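Local coordinates for Lpg0393 helical bundle domain-containing protein (Legionella pneumophila subsp. pneumophila str. Philadelphia 1, PDB 4R0G) that acts as a guanine-nucleotide exchange factor for the small GTPases Rab5, Rab21 and Rab22, probably through its VPS9-like helical domain, at residues 42-47 / 90-95; 66-71 / 144-149; 96-101 / 136-141. One frame throughout, in Å; residues are numbered along the deposited sequence.

Interaction 1 of 3, residues 42-47 / 90-95; sequences EMVSLL and SIALFP
Segments 42-47 and 90-95, on helices 40-53 and 80-101, cross at -53° with their axes 8.6 Å apart at closest, and the backbones draw nearest where the CA atoms of Val44 and Ala92 lie 5.1 Å apart. This close approach goes with a methyl side chain at the crossing point. Val44 and Ala92 both point toward the opposite helix, and Val44 lays CG1 beside the alanine methyl and against the backbone, 3.7 Å from Ala92 CA. That branch stands anti to the backbone N (chi1 167°) and also approaches the carbonyl oxygen of Ile91. Both Val44 methyls, CG1 and CG2, meet CG2 of Ile91 at 4.1 Å, the two branched side chains crossing at about a right angle toward the more exposed flank. One turn further along, Leu47 takes the buried flank, with its CB and CD2 against Ala92 CB; the CD2 contact measures 3.7 Å. No hydrogen bond links the two segments; the side chains that meet are all apolar. Leu47 also packs on Ile27 of helix 23-30, while Ile48 meets Ala92 and Pro95 and extends the seam. Pro95 brings a kink, since its N has no bond to the preceding turn. The result is a worked example of helix-helix packing around a small residue, here joining two helices of the all-helical VPS9-like domain.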
ATOM      1  N   GLU A  42      17.147  -1.545 -20.751  1.00 68.97           N
ATOM      2  CA  GLU A  42      17.715  -2.817 -21.208  1.00 58.83           C
ATOM      3  C   GLU A  42      16.789  -3.966 -20.817  1.00 59.55           C
ATOM      4  O   GLU A  42      16.477  -4.873 -21.608  1.00 59.30           O
ATOM      5  CB  GLU A  42      19.097  -3.020 -20.592  1.00 61.53           C
ATOM      6  N   MET A  43      16.356  -3.898 -19.566  1.00 64.51           N
ATOM      7  CA  MET A  43      15.447  -4.849 -18.959  1.00 51.60           C
ATOM      8  C   MET A  43      14.082  -4.906 -19.647  1.00 48.98           C
ATOM      9  O   MET A  43      13.428  -5.945 -19.666  1.00 49.88           O
ATOM     10  CB  MET A  43      15.278  -4.447 -17.502  1.00 53.60           C
ATOM     11  CG  MET A  43      14.474  -5.415 -16.735  1.00 57.21           C
ATOM     12  SD  MET A  43      15.090  -7.089 -17.014  1.00 69.53           S
ATOM     13  CE  MET A  43      13.786  -7.951 -16.251  1.00 39.89           C
ATOM     14  N   VAL A  44      13.646  -3.778 -20.190  1.00 48.76           N
ATOM     15  CA  VAL A  44      12.379  -3.712 -20.892  1.00 48.16           C
ATOM     16  C   VAL A  44      12.597  -4.276 -22.280  1.00 50.38           C
ATOM     17  O   VAL A  44      11.708  -4.914 -22.854  1.00 48.35           O
ATOM     18  CB  VAL A  44      11.852  -2.264 -20.967  1.00 52.25           C
ATOM     19  CG1 VAL A  44      10.690  -2.141 -21.987  1.00 49.66           C
ATOM     20  CG2 VAL A  44      11.429  -1.803 -19.594  1.00 45.30           C
ATOM     21  N   SER A  45      13.802  -4.041 -22.799  1.00 49.99           N
ATOM     22  CA  SER A  45      14.211  -4.556 -24.093  1.00 51.76           C
ATOM     23  C   SER A  45      14.185  -6.065 -24.095  1.00 49.19           C
ATOM     24  O   SER A  45      13.519  -6.666 -24.935  1.00 48.37           O
ATOM     25  CB  SER A  45      15.592  -4.038 -24.464  1.00 52.52           C
ATOM     26  OG  SER A  45      15.531  -2.640 -24.665  1.00 51.17           O
ATOM     27  N   LEU A  46      14.873  -6.675 -23.135  1.00 47.66           N
ATOM     28  CA  LEU A  46      14.851  -8.134 -23.009  1.00 49.42           C
ATOM     29  C   LEU A  46      13.417  -8.721 -22.896  1.00 51.04           C
ATOM     30  O   LEU A  46      13.037  -9.647 -23.654  1.00 46.01           O
ATOM     31  CB  LEU A  46      15.767  -8.594 -21.870  1.00 49.52           C
ATOM     32  CG  LEU A  46      17.214  -8.065 -21.879  1.00 50.15           C
ATOM     33  CD1 LEU A  46      17.884  -8.292 -20.544  1.00 51.12           C
ATOM     34  CD2 LEU A  46      18.050  -8.727 -22.952  1.00 55.45           C
ATOM     35  N   LEU A  47      12.623  -8.169 -21.974  1.00 46.28           N
ATOM     36  CA  LEU A  47      11.200  -8.518 -21.871  1.00 42.55           C
ATOM     37  C   LEU A  47      10.461  -8.448 -23.210  1.00 44.13           C
ATOM     38  O   LEU A  47       9.663  -9.318 -23.498  1.00 45.62           O
ATOM     39  CB  LEU A  47      10.486  -7.609 -20.900  1.00 43.74           C
ATOM     40  CG  LEU A  47      10.200  -8.134 -19.513  1.00 49.24           C
ATOM     41  CD1 LEU A  47      11.463  -8.163 -18.719  1.00 49.99           C
ATOM     42  CD2 LEU A  47       9.214  -7.190 -18.848  1.00 46.03           C
ATOM     43  N   SER A  90       4.633  -3.850 -17.777  1.00 37.44           N
ATOM     44  CA  SER A  90       3.680  -3.077 -18.574  1.00 41.31           C
ATOM     45  C   SER A  90       4.406  -2.169 -19.566  1.00 38.69           C
ATOM     46  O   SER A  90       3.894  -1.861 -20.651  1.00 34.05           O
ATOM     47  CB  SER A  90       2.667  -2.307 -17.695  1.00 35.73           C
ATOM     48  OG  SER A  90       3.298  -1.397 -16.836  1.00 36.65           O
ATOM     49  N   ILE A  91       5.616  -1.767 -19.204  1.00 38.31           N
ATOM     50  CA  ILE A  91       6.376  -0.899 -20.092  1.00 41.52           C
ATOM     51  C   ILE A  91       6.872  -1.711 -21.281  1.00 45.93           C
ATOM     52  O   ILE A  91       7.049  -1.166 -22.383  1.00 44.31           O
ATOM     53  CB  ILE A  91       7.521  -0.168 -19.374  1.00 38.80           C
ATOM     54  CG1 ILE A  91       6.951   0.730 -18.272  1.00 40.07           C
ATOM     55  CG2 ILE A  91       8.271   0.685 -20.328  1.00 36.69           C
ATOM     56  CD1 ILE A  91       8.023   1.347 -17.423  1.00 38.78           C
ATOM     57  N   ALA A  92       7.059  -3.021 -21.075  1.00 42.14           N
ATOM     58  CA  ALA A  92       7.415  -3.903 -22.196  1.00 40.31           C
ATOM     59  C   ALA A  92       6.198  -4.248 -23.036  1.00 38.06           C
ATOM     60  O   ALA A  92       6.317  -4.535 -24.215  1.00 37.21           O
ATOM     61  CB  ALA A  92       8.060  -5.150 -21.709  1.00 37.88           C
ATOM     62  N   LEU A  93       5.032  -4.213 -22.404  1.00 39.08           N
ATOM     63  CA  LEU A  93       3.776  -4.660 -23.000  1.00 39.16           C
ATOM     64  C   LEU A  93       3.349  -3.824 -24.212  1.00 40.22           C
ATOM     65  O   LEU A  93       2.884  -4.347 -25.237  1.00 30.24           O
ATOM     66  CB  LEU A  93       2.675  -4.607 -21.944  1.00 35.41           C
ATOM     67  CG  LEU A  93       1.265  -4.736 -22.532  1.00 43.01           C
ATOM     68  CD1 LEU A  93       1.061  -6.115 -23.109  1.00 44.18           C
ATOM     69  CD2 LEU A  93       0.187  -4.443 -21.500  1.00 45.67           C
ATOM     70  N   PHE A  94       3.507  -2.518 -24.060  1.00 37.06           N
ATOM     71  CA  PHE A  94       2.991  -1.581 -25.028  1.00 35.15           C
ATOM     72  C   PHE A  94       3.725  -1.682 -26.351  1.00 41.53           C
ATOM     73  O   PHE A  94       3.072  -1.759 -27.389  1.00 44.35           O
ATOM     74  CB  PHE A  94       2.938  -0.154 -24.458  1.00 41.15           C
ATOM     75  CG  PHE A  94       2.124  -0.047 -23.200  1.00 37.64           C
ATOM     76  CD1 PHE A  94       0.850  -0.571 -23.144  1.00 43.90           C
ATOM     77  CD2 PHE A  94       2.646   0.527 -22.064  1.00 40.55           C
ATOM     78  CE1 PHE A  94       0.110  -0.495 -21.984  1.00 42.29           C
ATOM     79  CE2 PHE A  94       1.899   0.599 -20.900  1.00 37.80           C
ATOM     80  CZ  PHE A  94       0.645   0.084 -20.867  1.00 39.54           C
ATOM     81  N   PRO A  95       5.072  -1.712 -26.328  1.00 41.67           N
ATOM     82  CA  PRO A  95       5.793  -2.008 -27.580  1.00 38.76           C
ATOM     83  C   PRO A  95       5.332  -3.297 -28.258  1.00 42.21           C
ATOM     84  O   PRO A  95       5.084  -3.278 -29.472  1.00 42.83           O
ATOM     85  CB  PRO A  95       7.233  -2.200 -27.119  1.00 37.32           C
ATOM     86  CG  PRO A  95       7.342  -1.384 -25.897  1.00 45.34           C
ATOM     87  CD  PRO A  95       5.994  -1.409 -25.219  1.00 39.76           C
TER

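Interaction 2 of 3, residues 66-71 / 144-149; sequences ILYAVH and DKFFTW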
ATOM      1  N   ILE A  66      -6.259  -8.403 -16.074  1.00 47.46           N
ATOM      2  CA  ILE A  66      -6.769  -8.817 -14.770  1.00 46.10           C
ATOM      3  C   ILE A  66      -5.743  -8.447 -13.695  1.00 50.35           C
ATOM      4  O   ILE A  66      -6.064  -7.712 -12.743  1.00 44.34           O
ATOM      5  CB  ILE A  66      -7.067 -10.317 -14.709  1.00 42.40           C
ATOM      6  CG1 ILE A  66      -8.008 -10.726 -15.840  1.00 47.38           C
ATOM      7  CG2 ILE A  66      -7.705 -10.658 -13.415  1.00 40.86           C
ATOM      8  CD1 ILE A  66      -7.894 -12.195 -16.198  1.00 45.30           C
ATOM      9  N   LEU A  67      -4.501  -8.903 -13.891  1.00 45.11           N
ATOM     10  CA  LEU A  67      -3.428  -8.637 -12.944  1.00 46.24           C
ATOM     11  C   LEU A  67      -3.358  -7.147 -12.592  1.00 45.00           C
ATOM     12  O   LEU A  67      -3.344  -6.775 -11.427  1.00 45.26           O
ATOM     13  CB  LEU A  67      -2.095  -9.125 -13.514  1.00 47.11           C
ATOM     14  CG  LEU A  67      -1.022  -9.658 -12.540  1.00 46.04           C
ATOM     15  CD1 LEU A  67       0.379  -9.388 -13.069  1.00 43.92           C
ATOM     16  CD2 LEU A  67      -1.146  -9.104 -11.134  1.00 43.74           C
ATOM     17  N   TYR A  68      -3.355  -6.298 -13.606  1.00 46.90           N
ATOM     18  CA  TYR A  68      -3.295  -4.857 -13.407  1.00 44.05           C
ATOM     19  C   TYR A  68      -4.475  -4.330 -12.614  1.00 44.28           C
ATOM     20  O   TYR A  68      -4.312  -3.557 -11.667  1.00 44.46           O
ATOM     21  CB  TYR A  68      -3.298  -4.152 -14.753  1.00 47.82           C
ATOM     22  CG  TYR A  68      -2.535  -2.871 -14.710  1.00 49.84           C
ATOM     23  CD1 TYR A  68      -1.185  -2.854 -15.012  1.00 43.72           C
ATOM     24  CD2 TYR A  68      -3.151  -1.672 -14.344  1.00 44.85           C
ATOM     25  CE1 TYR A  68      -0.464  -1.670 -14.970  1.00 49.93           C
ATOM     26  CE2 TYR A  68      -2.432  -0.481 -14.287  1.00 41.06           C
ATOM     27  CZ  TYR A  68      -1.092  -0.490 -14.608  1.00 49.36           C
ATOM     28  OH  TYR A  68      -0.353   0.662 -14.576  1.00 56.08           O
ATOM     29  N   ALA A  69      -5.674  -4.717 -13.032  1.00 45.28           N
ATOM     30  CA  ALA A  69      -6.886  -4.306 -12.336  1.00 42.82           C
ATOM     31  C   ALA A  69      -6.721  -4.583 -10.846  1.00 45.41           C
ATOM     32  O   ALA A  69      -7.126  -3.788  -9.998  1.00 46.57           O
ATOM     33  CB  ALA A  69      -8.083  -5.064 -12.881  1.00 45.87           C
ATOM     34  N   VAL A  70      -6.106  -5.720 -10.537  1.00 45.46           N
ATOM     35  CA  VAL A  70      -5.807  -6.061  -9.160  1.00 40.16           C
ATOM     36  C   VAL A  70      -4.815  -5.060  -8.561  1.00 39.46           C
ATOM     37  O   VAL A  70      -4.987  -4.604  -7.455  1.00 37.90           O
ATOM     38  CB  VAL A  70      -5.244  -7.477  -9.030  1.00 37.04           C
ATOM     39  CG1 VAL A  70      -4.887  -7.738  -7.584  1.00 39.80           C
ATOM     40  CG2 VAL A  70      -6.244  -8.532  -9.568  1.00 34.35           C
ATOM     41  N   HIS A  71      -3.786  -4.701  -9.312  1.00 39.71           N
ATOM     42  CA  HIS A  71      -2.760  -3.790  -8.828  1.00 41.40           C
ATOM     43  C   HIS A  71      -3.369  -2.432  -8.483  1.00 48.46           C
ATOM     44  O   HIS A  71      -2.803  -1.662  -7.698  1.00 49.42           O
ATOM     45  CB  HIS A  71      -1.658  -3.680  -9.883  1.00 40.15           C
ATOM     46  CG  HIS A  71      -0.491  -2.825  -9.494  1.00 43.19           C
ATOM     47  ND1 HIS A  71      -0.407  -1.488  -9.825  1.00 45.94           N
ATOM     48  CD2 HIS A  71       0.666  -3.127  -8.857  1.00 45.73           C
ATOM     49  CE1 HIS A  71       0.742  -0.999  -9.390  1.00 43.46           C
ATOM     50  NE2 HIS A  71       1.415  -1.970  -8.798  1.00 38.61           N
ATOM     51  N   ASP A 144      -4.388   2.949 -24.825  1.00 58.64           N
ATOM     52  CA  ASP A 144      -5.804   3.213 -24.699  1.00 56.27           C
ATOM     53  C   ASP A 144      -6.541   1.891 -24.715  1.00 52.57           C
ATOM     54  O   ASP A 144      -7.257   1.580 -23.769  1.00 58.01           O
ATOM     55  CB  ASP A 144      -6.291   4.152 -25.809  1.00 61.18           C
ATOM     56  CG  ASP A 144      -5.928   5.615 -25.539  1.00 69.00           C
ATOM     57  OD1 ASP A 144      -5.751   5.979 -24.351  1.00 63.82           O
ATOM     58  OD2 ASP A 144      -5.825   6.400 -26.514  1.00 79.09           O
ATOM     59  N   LYS A 145      -6.299   1.103 -25.763  1.00 50.64           N
ATOM     60  CA  LYS A 145      -6.920  -0.220 -26.000  1.00 52.90           C
ATOM     61  C   LYS A 145      -6.797  -1.115 -24.769  1.00 58.78           C
ATOM     62  O   LYS A 145      -7.689  -1.918 -24.469  1.00 61.74           O
ATOM     63  CB  LYS A 145      -6.276  -0.903 -27.233  1.00 48.39           C
ATOM     64  CG  LYS A 145      -7.103  -1.948 -27.973  1.00 52.15           C
ATOM     65  CD  LYS A 145      -6.390  -2.384 -29.301  1.00 61.91           C
ATOM     66  CE  LYS A 145      -5.826  -3.834 -29.272  1.00 66.67           C
ATOM     67  NZ  LYS A 145      -4.709  -4.196 -30.259  1.00 58.19           N
ATOM     68  N   PHE A 146      -5.692  -0.942 -24.048  1.00 57.74           N
ATOM     69  CA  PHE A 146      -5.377  -1.743 -22.870  1.00 51.50           C
ATOM     70  C   PHE A 146      -6.147  -1.293 -21.645  1.00 51.42           C
ATOM     71  O   PHE A 146      -6.852  -2.072 -21.021  1.00 57.60           O
ATOM     72  CB  PHE A 146      -3.880  -1.707 -22.598  1.00 51.31           C
ATOM     73  CG  PHE A 146      -3.472  -2.387 -21.331  1.00 43.36           C
ATOM     74  CD1 PHE A 146      -3.513  -3.755 -21.226  1.00 45.53           C
ATOM     75  CD2 PHE A 146      -3.006  -1.656 -20.261  1.00 43.36           C
ATOM     76  CE1 PHE A 146      -3.124  -4.390 -20.061  1.00 44.68           C
ATOM     77  CE2 PHE A 146      -2.610  -2.280 -19.104  1.00 44.75           C
ATOM     78  CZ  PHE A 146      -2.675  -3.654 -19.003  1.00 45.20           C
ATOM     79  N   PHE A 147      -5.964  -0.042 -21.263  1.00 53.90           N
ATOM     80  CA  PHE A 147      -6.591   0.465 -20.053  1.00 53.20           C
ATOM     81  C   PHE A 147      -8.111   0.318 -20.069  1.00 57.32           C
ATOM     82  O   PHE A 147      -8.736   0.118 -19.022  1.00 57.17           O
ATOM     83  CB  PHE A 147      -6.146   1.896 -19.805  1.00 47.12           C
ATOM     84  CG  PHE A 147      -4.729   1.999 -19.335  1.00 45.42           C
ATOM     85  CD1 PHE A 147      -4.262   1.164 -18.313  1.00 52.86           C
ATOM     86  CD2 PHE A 147      -3.843   2.905 -19.918  1.00 53.73           C
ATOM     87  CE1 PHE A 147      -2.917   1.239 -17.845  1.00 50.39           C
ATOM     88  CE2 PHE A 147      -2.505   2.993 -19.472  1.00 57.24           C
ATOM     89  CZ  PHE A 147      -2.042   2.152 -18.431  1.00 53.92           C
ATOM     90  N   THR A 148      -8.697   0.368 -21.263  1.00 58.93           N
ATOM     91  CA  THR A 148     -10.120   0.067 -21.425  1.00 59.84           C
ATOM     92  C   THR A 148     -10.413  -1.386 -21.013  1.00 61.03           C
ATOM     93  O   THR A 148     -11.342  -1.655 -20.245  1.00 62.82           O
ATOM     94  CB  THR A 148     -10.584   0.308 -22.868  1.00 60.65           C
ATOM     95  OG1 THR A 148      -9.881  -0.592 -23.723  1.00 70.75           O
ATOM     96  CG2 THR A 148     -10.298   1.748 -23.301  1.00 55.27           C
ATOM     97  N   TRP A 149      -9.627  -2.322 -21.532  1.00 57.26           N
ATOM     98  CA  TRP A 149      -9.723  -3.706 -21.081  1.00 64.02           C
ATOM     99  C   TRP A 149      -9.525  -3.869 -19.564  1.00 61.99           C
ATOM    100  O   TRP A 149     -10.003  -4.837 -18.965  1.00 64.91           O
ATOM    101  CB  TRP A 149      -8.734  -4.588 -21.841  1.00 60.02           C
ATOM    102  CG  TRP A 149      -9.092  -4.700 -23.271  1.00 63.91           C
ATOM    103  CD1 TRP A 149     -10.290  -4.379 -23.828  1.00 65.69           C
ATOM    104  CD2 TRP A 149      -8.256  -5.170 -24.343  1.00 67.83           C
ATOM    105  NE1 TRP A 149     -10.260  -4.619 -25.181  1.00 74.89           N
ATOM    106  CE2 TRP A 149      -9.024  -5.103 -25.525  1.00 68.24           C
ATOM    107  CE3 TRP A 149      -6.937  -5.639 -24.416  1.00 63.04           C
ATOM    108  CZ2 TRP A 149      -8.513  -5.474 -26.770  1.00 57.96           C
ATOM    109  CZ3 TRP A 149      -6.434  -6.007 -25.649  1.00 58.40           C
ATOM    110  CH2 TRP A 149      -7.221  -5.919 -26.809  1.00 61.54           C
TER
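Tyr68 meets two consecutive phenylalanines of helix 132-151, Phe146 and Phe147, and receives an aromatic edge from each. With Phe146 the arrangement is T-shaped: CE2 of the phenylalanine lies over a face of the tyrosine, the centroids are 5.8 Å apart, and the planes stand at 83°. The rim of the same ring also reaches the base of the tyrosine side chain, where Phe146 CZ comes to 4.3 Å from Tyr68 CB. Phe147 makes a more slanted, offset edge-to-face pair, with centroids 5.9 Å apart and planes at 62°. Its leading atom is CE1, which sits 4.0 Å from Tyr68 CE2 and also approaches CZ and OH, placing this contact at the hydroxyl end of the tyrosine. Phe147 gets there by a turn of its side chain: CG lies anti to the carbonyl carbon (chi1 -73°), bringing the ring toward helix 58-71. The two phenylalanines also brace each other, for Phe146 CD2 stands 3.6 Å above the plane of the Phe147 ring, toward its rim. In the next shell, Phe146 is buried against Ile61 of helix 58-71 and Leu93 of helix 80-101. Trp149, one turn on from Phe146, continues the seam over Leu58 and Ile61 and forms a cation-pi pair with Lys62. Tyr68, Phe146 and Phe147 together form an aromatic cluster that joins helices 58-71 and 132-151 within the VPS9-like domain.

Interaction 3 of 3, residues 96-101 / 136-141; sequences CMVYLT and VEFLGQ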
ATOM      1  N   CYS A  96       5.220  -4.388 -27.497  1.00 35.73           N
ATOM      2  CA  CYS A  96       4.724  -5.642 -28.060  1.00 38.77           C
ATOM      3  C   CYS A  96       3.345  -5.447 -28.732  1.00 41.30           C
ATOM      4  O   CYS A  96       3.105  -5.947 -29.820  1.00 37.39           O
ATOM      5  CB  CYS A  96       4.663  -6.774 -27.012  1.00 33.85           C
ATOM      6  SG  CYS A  96       6.256  -7.231 -26.258  1.00 44.71           S
ATOM      7  N   MET A  97       2.445  -4.711 -28.088  1.00 39.07           N
ATOM      8  CA  MET A  97       1.134  -4.441 -28.691  1.00 40.45           C
ATOM      9  C   MET A  97       1.289  -3.704 -30.013  1.00 45.90           C
ATOM     10  O   MET A  97       0.595  -3.987 -30.986  1.00 44.65           O
ATOM     11  CB  MET A  97       0.234  -3.657 -27.743  1.00 35.71           C
ATOM     12  CG  MET A  97      -0.184  -4.459 -26.525  1.00 41.22           C
ATOM     13  SD  MET A  97      -1.238  -3.571 -25.360  1.00 53.92           S
ATOM     14  CE  MET A  97      -2.804  -3.563 -26.241  1.00 46.04           C
ATOM     15  N   VAL A  98       2.238  -2.780 -30.048  1.00 46.96           N
ATOM     16  CA  VAL A  98       2.522  -2.022 -31.248  1.00 45.46           C
ATOM     17  C   VAL A  98       3.086  -2.932 -32.323  1.00 49.49           C
ATOM     18  O   VAL A  98       2.634  -2.919 -33.472  1.00 52.70           O
ATOM     19  CB  VAL A  98       3.497  -0.893 -30.946  1.00 42.81           C
ATOM     20  CG1 VAL A  98       3.933  -0.181 -32.246  1.00 36.18           C
ATOM     21  CG2 VAL A  98       2.856   0.044 -29.940  1.00 43.06           C
ATOM     22  N   TYR A  99       4.073  -3.734 -31.943  1.00 49.28           N
ATOM     23  CA  TYR A  99       4.694  -4.662 -32.889  1.00 47.09           C
ATOM     24  C   TYR A  99       3.695  -5.688 -33.401  1.00 51.76           C
ATOM     25  O   TYR A  99       3.745  -6.069 -34.557  1.00 60.98           O
ATOM     26  CB  TYR A  99       5.889  -5.338 -32.246  1.00 42.45           C
ATOM     27  CG  TYR A  99       6.997  -4.359 -31.993  1.00 44.32           C
ATOM     28  CD1 TYR A  99       7.106  -3.220 -32.768  1.00 42.49           C
ATOM     29  CD2 TYR A  99       7.944  -4.573 -30.991  1.00 37.99           C
ATOM     30  CE1 TYR A  99       8.133  -2.322 -32.570  1.00 43.46           C
ATOM     31  CE2 TYR A  99       8.972  -3.677 -30.771  1.00 35.07           C
ATOM     32  CZ  TYR A  99       9.061  -2.551 -31.571  1.00 43.09           C
ATOM     33  OH  TYR A  99      10.063  -1.623 -31.391  1.00 48.89           O
ATOM     34  N   LEU A 100       2.771  -6.120 -32.550  1.00 53.52           N
ATOM     35  CA  LEU A 100       1.787  -7.130 -32.930  1.00 47.19           C
ATOM     36  C   LEU A 100       0.811  -6.556 -33.933  1.00 50.29           C
ATOM     37  O   LEU A 100       0.606  -7.130 -35.002  1.00 55.10           O
ATOM     38  CB  LEU A 100       1.015  -7.614 -31.697  1.00 47.95           C
ATOM     39  CG  LEU A 100       0.499  -9.063 -31.639  1.00 49.22           C
ATOM     40  CD1 LEU A 100      -0.560  -9.172 -30.566  1.00 48.32           C
ATOM     41  CD2 LEU A 100      -0.031  -9.591 -32.964  1.00 45.67           C
ATOM     42  N   THR A 101       0.206  -5.424 -33.585  1.00 48.12           N
ATOM     43  CA  THR A 101      -0.775  -4.796 -34.471  1.00 53.95           C
ATOM     44  C   THR A 101      -0.203  -4.482 -35.860  1.00 53.53           C
ATOM     45  O   THR A 101      -0.885  -4.640 -36.871  1.00 50.57           O
ATOM     46  CB  THR A 101      -1.354  -3.529 -33.834  1.00 48.77           C
ATOM     47  OG1 THR A 101      -2.067  -3.895 -32.646  1.00 50.98           O
ATOM     48  CG2 THR A 101      -2.301  -2.858 -34.781  1.00 50.01           C
ATOM     49  N   VAL A 136       5.315   6.413 -31.095  1.00 48.72           N
ATOM     50  CA  VAL A 136       4.623   7.063 -29.974  1.00 44.96           C
ATOM     51  C   VAL A 136       3.099   7.144 -30.171  1.00 43.56           C
ATOM     52  O   VAL A 136       2.350   6.887 -29.243  1.00 45.39           O
ATOM     53  CB  VAL A 136       5.236   8.438 -29.603  1.00 42.05           C
ATOM     54  CG1 VAL A 136       4.718   8.901 -28.264  1.00 39.38           C
ATOM     55  CG2 VAL A 136       6.744   8.336 -29.530  1.00 42.68           C
ATOM     56  N   GLU A 137       2.627   7.470 -31.369  1.00 45.88           N
ATOM     57  CA  GLU A 137       1.181   7.428 -31.620  1.00 48.32           C
ATOM     58  C   GLU A 137       0.600   6.035 -31.411  1.00 49.11           C
ATOM     59  O   GLU A 137      -0.361   5.863 -30.661  1.00 49.98           O
ATOM     60  CB  GLU A 137       0.871   7.894 -33.025  1.00 48.04           C
ATOM     61  CG  GLU A 137       1.522   9.191 -33.341  1.00 59.52           C
ATOM     62  CD  GLU A 137       1.318   9.581 -34.776  1.00 75.24           C
ATOM     63  OE1 GLU A 137       0.175   9.393 -35.261  1.00 87.09           O
ATOM     64  OE2 GLU A 137       2.296  10.056 -35.411  1.00 69.52           O
ATOM     65  N   PHE A 138       1.194   5.053 -32.079  1.00 41.28           N
ATOM     66  CA  PHE A 138       0.835   3.664 -31.890  1.00 44.41           C
ATOM     67  C   PHE A 138       0.822   3.295 -30.418  1.00 45.00           C
ATOM     68  O   PHE A 138      -0.181   2.802 -29.893  1.00 48.29           O
ATOM     69  CB  PHE A 138       1.841   2.750 -32.607  1.00 45.24           C
ATOM     70  CG  PHE A 138       1.663   2.697 -34.094  1.00 44.37           C
ATOM     71  CD1 PHE A 138       0.438   3.041 -34.682  1.00 48.78           C
ATOM     72  CD2 PHE A 138       2.699   2.305 -34.909  1.00 43.47           C
ATOM     73  CE1 PHE A 138       0.256   2.999 -36.072  1.00 46.29           C
ATOM     74  CE2 PHE A 138       2.528   2.256 -36.308  1.00 51.60           C
ATOM     75  CZ  PHE A 138       1.294   2.612 -36.886  1.00 48.11           C
ATOM     76  N   LEU A 139       1.937   3.570 -29.756  1.00 42.51           N
ATOM     77  CA  LEU A 139       2.106   3.274 -28.347  1.00 45.65           C
ATOM     78  C   LEU A 139       0.934   3.781 -27.495  1.00 48.20           C
ATOM     79  O   LEU A 139       0.532   3.127 -26.538  1.00 54.15           O
ATOM     80  CB  LEU A 139       3.407   3.907 -27.871  1.00 51.28           C
ATOM     81  CG  LEU A 139       4.251   3.175 -26.849  1.00 49.49           C
ATOM     82  CD1 LEU A 139       4.285   1.691 -27.170  1.00 42.19           C
ATOM     83  CD2 LEU A 139       5.644   3.771 -26.915  1.00 50.55           C
ATOM     84  N   GLY A 140       0.361   4.925 -27.848  1.00 48.16           N
ATOM     85  CA  GLY A 140      -0.739   5.474 -27.073  1.00 46.95           C
ATOM     86  C   GLY A 140      -2.046   4.813 -27.419  1.00 47.52           C
ATOM     87  O   GLY A 140      -2.917   4.644 -26.582  1.00 54.36           O
ATOM     88  N   GLN A 141      -2.182   4.441 -28.676  1.00 49.97           N
ATOM     89  CA  GLN A 141      -3.368   3.759 -29.134  1.00 49.98           C
ATOM     90  C   GLN A 141      -3.488   2.428 -28.458  1.00 52.15           C
ATOM     91  O   GLN A 141      -4.581   2.014 -28.095  1.00 53.11           O
ATOM     92  CB  GLN A 141      -3.294   3.536 -30.640  1.00 39.72           C
ATOM     93  CG  GLN A 141      -3.416   4.780 -31.409  1.00 36.51           C
ATOM     94  CD  GLN A 141      -3.362   4.551 -32.889  1.00 51.71           C
ATOM     95  OE1 GLN A 141      -2.747   3.577 -33.375  1.00 55.51           O
ATOM     96  NE2 GLN A 141      -4.006   5.456 -33.638  1.00 53.42           N
TER
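Val98 and the neighbouring pair Phe138 and Leu139 form an apolar helix-helix contact between helices 80-101 and 132-151 of the VPS9-like domain, an all-helical domain. The CA atoms of Val98 and Phe138 are 6.0 Å apart, and no hydrogen bond joins the segments, so the junction rests on the shape of one valine and the two side chains that receive it. Both methyls of Val98 take part. CG1, anti to the backbone N (chi1 173°), lies against the root of the phenylalanine, 3.6 Å from Phe138 CB, and approaches the near part of the ring at CD2, 3.8 Å away; it comes to the ring obliquely. CG2 meets chiefly Leu139, with Leu139 CD1 at 3.5 Å and the backbone N of Leu139 close by, while also touching Phe138 CB. Both pairs of side chains cross at about a right angle. The receiving residues behave in contrary ways. Phe138 starts toward helix 80-101, but its ring then leads off, with CG anti to the carbonyl carbon, and packs on Asn102. Leu139 starts away from that helix, yet its branch swings CD1 back to Val98 and to the turn before it in helix 80-101, where the leucine also touches Phe94 and Pro95. A polar fringe borders the apolar contact: Thr101 OG1 is hydrogen-bonded to Glu142 OE2, and the same glutamate, which Met97 and Val98 also touch, forms a salt bridge through OE1 with Lys145. Within helix 132-151, the side chain of Gln141 comes to the edge of the Phe138 ring, where Gln141 OE1 lies in the ring plane, 3.5 Å from Phe138 CD1.

Overall arrangement
From the N terminus, helix 40-53 opens interaction 1, and helix 58-71 opens interaction 2 before the first loop closes at 90-95. These two contacts therefore cross along the chain. Helix 80-101 then opens interaction 3 at 96-101; it closes at 136-141, wholly between the two ends of interaction 2, which closes last at 144-149. Interactions 1 and 3 follow in series on helix 80-101, while 2 and 3 share helix 132-151. Leu93 and Phe94 from interaction 1 pack on Phe146, and Phe94 also meets Leu139, so the three contacts tie helices 40-53, 58-71, 80-101 and 132-151 into one continuous part of the VPS9-like domain.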